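Local coordinates for saposin-like protein (Necator americanus, PDB 3S63) that probably binds lipids and interacts with membranes, as a helical saposin-like protein of the human hookworm, at residues P3-L14 / C75-S86; I25-L35 / S57-T65. All blocks are in the same frame, centred on the assembly; numbering follows the deposited sequence.

Contact 1: residues P3-L14 / C75-S86; sequences PKETCDLCQIAL and CLIMRECNPHDS
Two disulfides of the saposin fold, Cys7 to Cys81 and Cys10 to Cys75, tie the first helix, 3-20, to the last helix, 71-77, and the tail behind it. Cys7 and Cys10 lie one helical turn apart on the same side. Each holds SG anti to its backbone N, which turns Cys7 SG to the tail and Cys10 SG to helix 71-77. The two bridges have opposite hands: chi3 is 91° for Cys7-Cys81 and -93° for Cys10-Cys75. The CA atoms of Cys7 and Cys81 are 4.8 Å apart, against 6.2 Å for those of Cys10 and Cys75.

Between Cys75 and Cys81, Arg79 leaves the helix with positive phi in a Schellman motif. This brings Glu80 back alongside helix 3-20. Glu80 O meets Cys7 CA at 3.2 Å, a CA-H...O contact. The Glu80 side chain bends at chi2 and runs past Thr6, and its OE1 forms a salt bridge with Arg48 of helix 46-65. Met78 bends at chi3 and lays its CE against Cys10 SG at 3.5 Å. On the next turn of the first helix, Leu14 CD1 packs 4.0 Å from Cys75 SG.

At the far end of the tail, the CB of Asp85 rests on Cys7 SG at 3.7 Å. The carboxylate turns back and takes the backbone N of Asn82 on the anti side of OD2, closing a small turn. The Gln11 side chain, extended beyond CG, reaches back toward the start of the helix. Gln11 NE2 donates to Ser86 O at 3.3 Å, with an N-H...O angle of 154°. The acceptor lies near the amide plane. This N-terminal to C-terminal pairing, first cysteine with sixth and second with fifth, is the disulfide pattern characteristic of the saposin-like family.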
loop_
_atom_site.group_PDB
_atom_site.type_symbol
_atom_site.label_atom_id
_atom_site.label_comp_id
_atom_site.label_asym_id
_atom_site.label_seq_id
_atom_site.Cartn_x
_atom_site.Cartn_y
_atom_site.Cartn_z
ATOM N N PRO A 3 -7.649 6.075 13.002
ATOM C CA PRO A 3 -7.865 6.201 11.555
ATOM C C PRO A 3 -6.709 6.948 10.863
ATOM O O PRO A 3 -6.482 6.749 9.668
ATOM C CB PRO A 3 -9.156 7.017 11.468
ATOM C CG PRO A 3 -9.863 6.749 12.768
ATOM C CD PRO A 3 -8.792 6.574 13.790
ATOM N N LYS A 4 -6.000 7.795 11.608
ATOM C CA LYS A 4 -4.865 8.541 11.070
ATOM C C LYS A 4 -3.699 7.594 10.794
ATOM O O LYS A 4 -3.197 7.500 9.676
ATOM C CB LYS A 4 -4.432 9.636 12.049
ATOM C CG LYS A 4 -3.273 10.497 11.556
ATOM C CD LYS A 4 -3.736 11.921 11.228
ATOM C CE LYS A 4 -3.019 12.504 9.996
ATOM N NZ LYS A 4 -1.533 12.512 10.167
ATOM N N GLU A 5 -3.277 6.885 11.830
ATOM C CA GLU A 5 -2.239 5.886 11.693
ATOM C C GLU A 5 -2.553 4.961 10.534
ATOM O O GLU A 5 -1.723 4.745 9.657
ATOM C CB GLU A 5 -2.116 5.098 12.989
ATOM C CG GLU A 5 -1.697 5.960 14.166
ATOM C CD GLU A 5 -1.682 5.210 15.481
ATOM O OE1 GLU A 5 -1.376 5.835 16.513
ATOM O OE2 GLU A 5 -1.975 3.997 15.491
ATOM N N THR A 6 -3.762 4.421 10.525
ATOM C CA THR A 6 -4.179 3.478 9.497
ATOM C C THR A 6 -4.033 4.052 8.093
ATOM O O THR A 6 -3.653 3.347 7.163
ATOM C CB THR A 6 -5.624 3.067 9.730
ATOM O OG1 THR A 6 -5.697 2.444 11.005
ATOM C CG2 THR A 6 -6.088 2.078 8.694
ATOM N N CYS A 7 -4.344 5.330 7.944
ATOM C CA CYS A 7 -4.173 5.996 6.669
ATOM C C CYS A 7 -2.685 6.184 6.353
ATOM O O CYS A 7 -2.219 5.835 5.265
ATOM C CB CYS A 7 -4.892 7.346 6.676
ATOM S SG CYS A 7 -4.600 8.336 5.212
ATOM N N ASP A 8 -1.947 6.739 7.311
ATOM C CA ASP A 8 -0.517 6.926 7.149
ATOM C C ASP A 8 0.140 5.596 6.770
ATOM O O ASP A 8 0.860 5.508 5.779
ATOM C CB ASP A 8 0.101 7.504 8.426
ATOM C CG ASP A 8 -0.312 8.959 8.682
ATOM O OD1 ASP A 8 -0.879 9.607 7.780
ATOM O OD2 ASP A 8 -0.058 9.465 9.793
ATOM N N LEU A 9 -0.133 4.549 7.541
ATOM C CA LEU A 9 0.464 3.250 7.277
ATOM C C LEU A 9 0.171 2.727 5.864
ATOM O O LEU A 9 1.030 2.133 5.221
ATOM C CB LEU A 9 0.053 2.233 8.347
ATOM C CG LEU A 9 0.556 2.586 9.751
ATOM C CD1 LEU A 9 0.313 1.451 10.697
ATOM C CD2 LEU A 9 2.035 2.903 9.728
ATOM N N CYS A 10 -1.032 2.942 5.367
ATOM C CA CYS A 10 -1.319 2.494 4.022
ATOM C C CYS A 10 -0.297 3.133 3.091
ATOM O O CYS A 10 0.279 2.470 2.236
ATOM C CB CYS A 10 -2.732 2.901 3.608
ATOM S SG CYS A 10 -3.264 2.194 2.029
ATOM N N GLN A 11 -0.076 4.428 3.290
ATOM C CA GLN A 11 0.760 5.230 2.417
ATOM C C GLN A 11 2.236 4.847 2.506
ATOM O O GLN A 11 2.893 4.635 1.495
ATOM C CB GLN A 11 0.592 6.712 2.754
ATOM C CG GLN A 11 -0.766 7.262 2.438
ATOM C CD GLN A 11 -0.830 8.759 2.625
ATOM O OE1 GLN A 11 -0.485 9.518 1.723
ATOM N NE2 GLN A 11 -1.274 9.196 3.797
ATOM N N ILE A 12 2.754 4.790 3.723
ATOM C CA ILE A 12 4.115 4.370 3.969
ATOM C C ILE A 12 4.421 3.018 3.323
ATOM O O ILE A 12 5.475 2.829 2.725
ATOM C CB ILE A 12 4.355 4.279 5.481
ATOM C CG1 ILE A 12 4.104 5.648 6.124
ATOM C CG2 ILE A 12 5.748 3.774 5.779
ATOM C CD1 ILE A 12 4.159 5.623 7.641
ATOM N N ALA A 13 3.495 2.077 3.458
ATOM C CA ALA A 13 3.700 0.728 2.972
ATOM C C ALA A 13 3.759 0.683 1.462
ATOM O O ALA A 13 4.632 0.042 0.893
ATOM C CB ALA A 13 2.607 -0.201 3.491
ATOM N N LEU A 14 2.827 1.354 0.805
ATOM C CA LEU A 14 2.747 1.303 -0.650
ATOM C C LEU A 14 3.884 2.074 -1.304
ATOM O O LEU A 14 4.317 1.758 -2.412
ATOM C CB LEU A 14 1.416 1.875 -1.131
ATOM C CG LEU A 14 0.178 1.071 -0.775
ATOM C CD1 LEU A 14 -0.941 1.480 -1.684
ATOM C CD2 LEU A 14 0.473 -0.405 -0.923
ATOM N N CYS A 75 -5.071 4.433 -1.540
ATOM C CA CYS A 75 -5.528 4.187 -0.173
ATOM C C CYS A 75 -6.920 4.775 0.091
ATOM O O CYS A 75 -7.634 4.341 0.992
ATOM C CB CYS A 75 -4.516 4.748 0.829
ATOM S SG CYS A 75 -2.950 3.834 0.879
ATOM N N LEU A 76 -7.286 5.776 -0.700
ATOM C CA LEU A 76 -8.613 6.354 -0.666
ATOM C C LEU A 76 -9.607 5.407 -1.325
ATOM O O LEU A 76 -10.747 5.280 -0.879
ATOM C CB LEU A 76 -8.605 7.701 -1.401
ATOM C CG LEU A 76 -7.974 8.903 -0.686
ATOM C CD1 LEU A 76 -7.804 10.092 -1.608
ATOM C CD2 LEU A 76 -8.776 9.299 0.544
ATOM N N ILE A 77 -9.173 4.756 -2.402
ATOM C CA ILE A 77 -10.017 3.825 -3.158
ATOM C C ILE A 77 -10.307 2.578 -2.341
ATOM O O ILE A 77 -11.355 1.940 -2.493
ATOM C CB ILE A 77 -9.342 3.393 -4.467
ATOM C CG1 ILE A 77 -9.070 4.599 -5.364
ATOM C CG2 ILE A 77 -10.196 2.412 -5.210
ATOM C CD1 ILE A 77 -8.147 4.276 -6.543
ATOM N N MET A 78 -9.361 2.236 -1.476
ATOM C CA MET A 78 -9.477 1.089 -0.594
ATOM C C MET A 78 -10.162 1.513 0.686
ATOM O O MET A 78 -10.463 0.689 1.541
ATOM C CB MET A 78 -8.091 0.542 -0.291
ATOM C CG MET A 78 -7.340 0.127 -1.539
ATOM S SD MET A 78 -5.956 -0.959 -1.230
ATOM C CE MET A 78 -4.834 0.131 -0.363
ATOM N N ARG A 79 -10.402 2.813 0.799
ATOM C CA ARG A 79 -11.094 3.399 1.944
ATOM C C ARG A 79 -10.293 3.239 3.240
ATOM O O ARG A 79 -10.855 3.254 4.338
ATOM C CB ARG A 79 -12.549 2.858 2.077
ATOM N N GLU A 80 -8.972 3.105 3.100
ATOM C CA GLU A 80 -8.055 3.126 4.244
ATOM C C GLU A 80 -7.636 4.558 4.532
ATOM O O GLU A 80 -6.930 4.838 5.502
ATOM C CB GLU A 80 -6.825 2.265 3.979
ATOM C CG GLU A 80 -7.110 0.767 3.976
ATOM C CD GLU A 80 -7.530 0.247 5.347
ATOM O OE1 GLU A 80 -6.670 0.191 6.254
ATOM O OE2 GLU A 80 -8.720 -0.100 5.511
ATOM N N CYS A 81 -8.072 5.455 3.654
ATOM C CA CYS A 81 -7.949 6.890 3.839
ATOM C C CYS A 81 -9.299 7.467 3.482
ATOM O O CYS A 81 -9.967 6.967 2.580
ATOM C CB CYS A 81 -6.869 7.474 2.922
ATOM S SG CYS A 81 -5.177 7.308 3.552
ATOM N N ASN A 82 -9.733 8.488 4.207
ATOM C CA ASN A 82 -10.958 9.189 3.844
ATOM C C ASN A 82 -10.549 10.591 3.409
ATOM O O ASN A 82 -9.440 11.037 3.735
ATOM C CB ASN A 82 -11.934 9.225 5.018
ATOM N N PRO A 83 -11.420 11.276 2.644
ATOM C CA PRO A 83 -11.160 12.628 2.125
ATOM C C PRO A 83 -10.688 13.608 3.206
ATOM O O PRO A 83 -9.932 14.534 2.909
ATOM C CB PRO A 83 -12.519 13.043 1.565
ATOM C CG PRO A 83 -13.137 11.752 1.128
ATOM C CD PRO A 83 -12.708 10.741 2.162
ATOM N N HIS A 84 -11.126 13.392 4.443
ATOM C CA HIS A 84 -10.595 14.113 5.599
ATOM C C HIS A 84 -9.053 14.114 5.652
ATOM O O HIS A 84 -8.420 15.168 5.565
ATOM C CB HIS A 84 -11.179 13.522 6.905
ATOM N N ASP A 85 -8.467 12.920 5.776
ATOM C CA ASP A 85 -7.038 12.740 6.083
ATOM C C ASP A 85 -6.066 13.414 5.105
ATOM O O ASP A 85 -6.476 13.909 4.054
ATOM C CB ASP A 85 -6.709 11.246 6.201
ATOM C CG ASP A 85 -7.550 10.541 7.253
ATOM O OD1 ASP A 85 -7.521 10.964 8.429
ATOM O OD2 ASP A 85 -8.255 9.570 6.900
ATOM N N SER A 86 -4.781 13.420 5.466
ATOM C CA SER A 86 -3.724 14.053 4.656
ATOM C C SER A 86 -2.565 13.113 4.235
ATOM O O SER A 86 -2.323 12.086 4.878
ATOM C CB SER A 86 -3.178 15.299 5.374
ATOM O OG SER A 86 -3.369 15.222 6.781
#

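Contact 2: residues I25-L35 / S57-T65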
loop_
_atom_site.group_PDB
_atom_site.type_symbol
_atom_site.label_atom_id
_atom_site.label_comp_id
_atom_site.label_asym_id
_atom_site.label_seq_id
_atom_site.Cartn_x
_atom_site.Cartn_y
_atom_site.Cartn_z
ATOM N N ILE A 25 7.969 -2.564 -11.712
ATOM C CA ILE A 25 7.346 -3.674 -11.003
ATOM C C ILE A 25 7.216 -4.888 -11.912
ATOM O O ILE A 25 6.659 -4.811 -12.996
ATOM C CB ILE A 25 5.970 -3.285 -10.447
ATOM C CG1 ILE A 25 6.128 -2.591 -9.098
ATOM C CG2 ILE A 25 5.102 -4.508 -10.297
ATOM C CD1 ILE A 25 6.483 -1.158 -9.198
ATOM N N PRO A 26 7.744 -6.021 -11.468
ATOM C CA PRO A 26 7.949 -7.111 -12.422
ATOM C C PRO A 26 6.674 -7.903 -12.682
ATOM O O PRO A 26 6.376 -8.223 -13.831
ATOM C CB PRO A 26 8.992 -7.998 -11.726
ATOM C CG PRO A 26 9.477 -7.222 -10.531
ATOM C CD PRO A 26 8.360 -6.294 -10.162
ATOM N N SER A 27 5.937 -8.226 -11.628
ATOM C CA SER A 27 4.735 -9.035 -11.761
ATOM C C SER A 27 3.955 -9.010 -10.444
ATOM O O SER A 27 4.541 -8.801 -9.374
ATOM C CB SER A 27 5.098 -10.474 -12.132
ATOM O OG SER A 27 5.585 -11.182 -11.001
ATOM N N ARG A 28 2.641 -9.217 -10.516
ATOM C CA ARG A 28 1.823 -9.221 -9.310
ATOM C C ARG A 28 2.359 -10.205 -8.268
ATOM O O ARG A 28 2.480 -9.845 -7.103
ATOM C CB ARG A 28 0.385 -9.551 -9.649
ATOM C CG ARG A 28 -0.646 -8.628 -9.045
ATOM C CD ARG A 28 -2.001 -9.005 -9.614
ATOM N NE ARG A 28 -2.972 -9.336 -8.572
ATOM C CZ ARG A 28 -3.928 -10.248 -8.700
ATOM N NH1 ARG A 28 -4.054 -10.949 -9.820
ATOM N NH2 ARG A 28 -4.760 -10.461 -7.701
ATOM N N ARG A 29 2.689 -11.436 -8.670
ATOM C CA ARG A 29 3.231 -12.391 -7.703
ATOM C C ARG A 29 4.407 -11.780 -6.966
ATOM O O ARG A 29 4.493 -11.894 -5.747
ATOM C CB ARG A 29 3.635 -13.732 -8.358
ATOM N N LYS A 30 5.306 -11.119 -7.698
ATOM C CA LYS A 30 6.482 -10.512 -7.078
ATOM C C LYS A 30 6.131 -9.307 -6.233
ATOM O O LYS A 30 6.622 -9.168 -5.123
ATOM C CB LYS A 30 7.525 -10.114 -8.112
ATOM C CG LYS A 30 8.871 -9.746 -7.495
ATOM C CD LYS A 30 9.579 -10.974 -6.923
ATOM C CE LYS A 30 10.621 -10.608 -5.855
ATOM N NZ LYS A 30 11.609 -9.576 -6.314
ATOM N N LEU A 31 5.295 -8.427 -6.771
ATOM C CA LEU A 31 4.753 -7.313 -6.008
ATOM C C LEU A 31 4.232 -7.774 -4.643
ATOM O O LEU A 31 4.516 -7.169 -3.613
ATOM C CB LEU A 31 3.603 -6.681 -6.784
ATOM C CG LEU A 31 3.430 -5.166 -6.664
ATOM C CD1 LEU A 31 1.992 -4.788 -6.878
ATOM C CD2 LEU A 31 3.918 -4.659 -5.320
ATOM N N VAL A 32 3.458 -8.853 -4.655
ATOM C CA VAL A 32 2.832 -9.398 -3.461
ATOM C C VAL A 32 3.830 -9.940 -2.431
ATOM O O VAL A 32 3.660 -9.744 -1.230
ATOM C CB VAL A 32 1.833 -10.499 -3.854
ATOM C CG1 VAL A 32 1.213 -11.139 -2.628
ATOM C CG2 VAL A 32 0.754 -9.920 -4.735
ATOM N N HIS A 33 4.862 -10.630 -2.897
ATOM C CA HIS A 33 5.922 -11.108 -2.012
ATOM C C HIS A 33 6.557 -9.968 -1.215
ATOM O O HIS A 33 6.929 -10.160 -0.049
ATOM C CB HIS A 33 6.974 -11.864 -2.801
ATOM N N GLN A 34 6.667 -8.782 -1.833
ATOM C CA GLN A 34 7.214 -7.593 -1.154
ATOM C C GLN A 34 6.206 -6.854 -0.309
ATOM O O GLN A 34 6.532 -6.394 0.781
ATOM C CB GLN A 34 7.839 -6.604 -2.136
ATOM C CG GLN A 34 9.323 -6.833 -2.372
ATOM C CD GLN A 34 10.160 -6.663 -1.116
ATOM O OE1 GLN A 34 9.995 -5.692 -0.365
ATOM N NE2 GLN A 34 11.064 -7.610 -0.880
ATOM N N LEU A 35 4.988 -6.710 -0.821
ATOM C CA LEU A 35 3.918 -6.129 -0.026
ATOM C C LEU A 35 3.827 -6.885 1.303
ATOM O O LEU A 35 3.851 -6.267 2.373
ATOM C CB LEU A 35 2.586 -6.112 -0.794
ATOM C CG LEU A 35 2.402 -5.048 -1.898
ATOM C CD1 LEU A 35 1.265 -5.388 -2.834
ATOM C CD2 LEU A 35 2.236 -3.632 -1.349
ATOM N N SER A 57 -4.460 -6.596 -4.178
ATOM C CA SER A 57 -3.158 -6.571 -4.855
ATOM C C SER A 57 -3.290 -6.222 -6.334
ATOM O O SER A 57 -2.376 -5.657 -6.912
ATOM C CB SER A 57 -2.358 -7.874 -4.650
ATOM O OG SER A 57 -2.916 -8.998 -5.321
ATOM N N ASP A 58 -4.429 -6.558 -6.935
ATOM C CA ASP A 58 -4.677 -6.237 -8.337
ATOM C C ASP A 58 -4.836 -4.741 -8.538
ATOM O O ASP A 58 -4.289 -4.176 -9.475
ATOM C CB ASP A 58 -5.887 -7.006 -8.888
ATOM C CG ASP A 58 -7.176 -6.789 -8.067
ATOM O OD1 ASP A 58 -7.158 -6.097 -7.026
ATOM O OD2 ASP A 58 -8.224 -7.332 -8.476
ATOM N N LEU A 59 -5.570 -4.092 -7.647
ATOM C CA LEU A 59 -5.723 -2.649 -7.719
ATOM C C LEU A 59 -4.389 -1.960 -7.450
ATOM O O LEU A 59 -4.014 -1.036 -8.165
ATOM C CB LEU A 59 -6.771 -2.170 -6.728
ATOM C CG LEU A 59 -6.882 -0.652 -6.577
ATOM C CD1 LEU A 59 -7.896 -0.076 -7.567
ATOM C CD2 LEU A 59 -7.254 -0.298 -5.136
ATOM N N ILE A 60 -3.659 -2.408 -6.431
ATOM C CA ILE A 60 -2.338 -1.842 -6.151
ATOM C C ILE A 60 -1.343 -2.067 -7.292
ATOM O O ILE A 60 -0.551 -1.195 -7.599
ATOM C CB ILE A 60 -1.755 -2.392 -4.845
ATOM C CG1 ILE A 60 -2.743 -2.156 -3.717
ATOM C CG2 ILE A 60 -0.426 -1.731 -4.529
ATOM C CD1 ILE A 60 -2.479 -3.023 -2.502
ATOM N N PHE A 61 -1.390 -3.234 -7.922
ATOM C CA PHE A 61 -0.497 -3.540 -9.025
ATOM C C PHE A 61 -0.786 -2.611 -10.177
ATOM O O PHE A 61 0.116 -1.962 -10.696
ATOM C CB PHE A 61 -0.669 -4.986 -9.466
ATOM C CG PHE A 61 0.175 -5.374 -10.655
ATOM C CD1 PHE A 61 1.539 -5.627 -10.510
ATOM C CD2 PHE A 61 -0.401 -5.537 -11.908
ATOM C CE1 PHE A 61 2.324 -6.011 -11.613
ATOM C CE2 PHE A 61 0.370 -5.928 -13.012
ATOM C CZ PHE A 61 1.736 -6.161 -12.864
ATOM N N ARG A 62 -2.052 -2.537 -10.567
ATOM C CA ARG A 62 -2.465 -1.670 -11.667
ATOM C C ARG A 62 -2.051 -0.225 -11.451
ATOM O O ARG A 62 -1.483 0.387 -12.343
ATOM C CB ARG A 62 -3.971 -1.730 -11.853
ATOM C CG ARG A 62 -4.482 -0.894 -12.992
ATOM C CD ARG A 62 -5.992 -0.900 -12.987
ATOM N NE ARG A 62 -6.524 -0.027 -11.943
ATOM C CZ ARG A 62 -7.792 -0.001 -11.550
ATOM N NH1 ARG A 62 -8.697 -0.808 -12.088
ATOM N NH2 ARG A 62 -8.152 0.835 -10.605
ATOM N N GLU A 63 -2.327 0.318 -10.270
ATOM C CA GLU A 63 -2.049 1.728 -10.003
ATOM C C GLU A 63 -0.559 2.030 -9.954
ATOM O O GLU A 63 -0.116 3.115 -10.324
ATOM C CB GLU A 63 -2.694 2.173 -8.692
ATOM C CG GLU A 63 -4.191 2.098 -8.695
ATOM C CD GLU A 63 -4.811 3.033 -9.696
ATOM O OE1 GLU A 63 -4.465 4.228 -9.667
ATOM O OE2 GLU A 63 -5.639 2.575 -10.509
ATOM N N MET A 64 0.209 1.067 -9.473
ATOM C CA MET A 64 1.640 1.238 -9.350
ATOM C C MET A 64 2.313 1.248 -10.714
ATOM O O MET A 64 3.240 2.021 -10.934
ATOM C CB MET A 64 2.226 0.126 -8.490
ATOM C CG MET A 64 2.386 0.477 -7.035
ATOM S SD MET A 64 3.298 -0.804 -6.127
ATOM C CE MET A 64 2.910 -0.316 -4.447
ATOM N N THR A 65 1.843 0.394 -11.622
ATOM C CA THR A 65 2.498 0.190 -12.916
ATOM C C THR A 65 2.034 1.154 -14.027
ATOM O O THR A 65 2.593 1.166 -15.136
ATOM C CB THR A 65 2.336 -1.269 -13.401
ATOM O OG1 THR A 65 0.949 -1.590 -13.517
ATOM C CG2 THR A 65 2.975 -2.213 -12.436
#
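Helix 28-35 and helix 57-65 pass nearly at right angles, 107° between their N-to-C directions, with axes 10.1 Å apart; Arg28, at the start of its helix, lies opposite Phe61. Phe61 and Arg28 bury the most surface here. The CG of Phe61 stands anti to the backbone N, chi1 177°, and this points the ring at the start of the opposite helix. There Phe61 CE1 meets the backbone N of Arg28 at 3.4 Å. Arg28 CB lies over one face, toward the rim. Thr65 CG2, one turn further along the helix of Phe61, lies over the rim of the opposite face. Leu31 CD1 comes in at the ring edge, in its plane, and also touches Phe61 CB at 3.7 Å. Ile25, in the loop before the helix, runs alongside the ring in the opposite sense and sets CG2 near Phe61 CE1. Ile25 CB meets Thr65 CG2 at 3.8 Å.

The helices belong to the saposin-like bundle: 28-39 is the second helix and 46-65 the third. On the inner side, Leu31 CD2 packs on Met64 SD at 4.0 Å, and Leu35 approaches Ile60 more loosely. Leu31 also touches Val17 and Leu35 touches Leu14, both of helix 3-20, so this side faces the first helix.

On the outer side, the chain of Arg28 bends at chi3 and brings its guanidinium to Ser57. Arg28 NE donates to Ser57 OG at 3.3 Å, with the oxygen tilted 18° from the guanidinium plane. NH2 adds a weak bond to the same oxygen. Asp58 CB lies over one guanidinium face, toward its rim, while the opposite charges, Arg28 NH2 and Asp58 OD2, stay 4.7 Å apart. Beside Arg28, Val32 CG2 rests on Ser57 CB at 3.7 Å.

Contact 1 joins the first helix to the last, and contact 2 joins the second to the third. Helices 3-20 and 71-77 thus form one part and helices 28-39 and 46-65 the other, as in saposin-like proteins. The contact centres lie about 18 Å apart, on opposite sides of the chain's centre. They meet mainly through apolar side chains. Leu14 CD2 of contact 1 lies 3.7 Å from Leu35 CD2 and 3.9 Å from Ile60 CG2, so one leucine touches both helices of contact 2. Met78 CG lies 3.6 Å from Leu59 CD2. The third disulfide, Cys39 to Cys49, joins the same two helices as contact 2 beyond its segments.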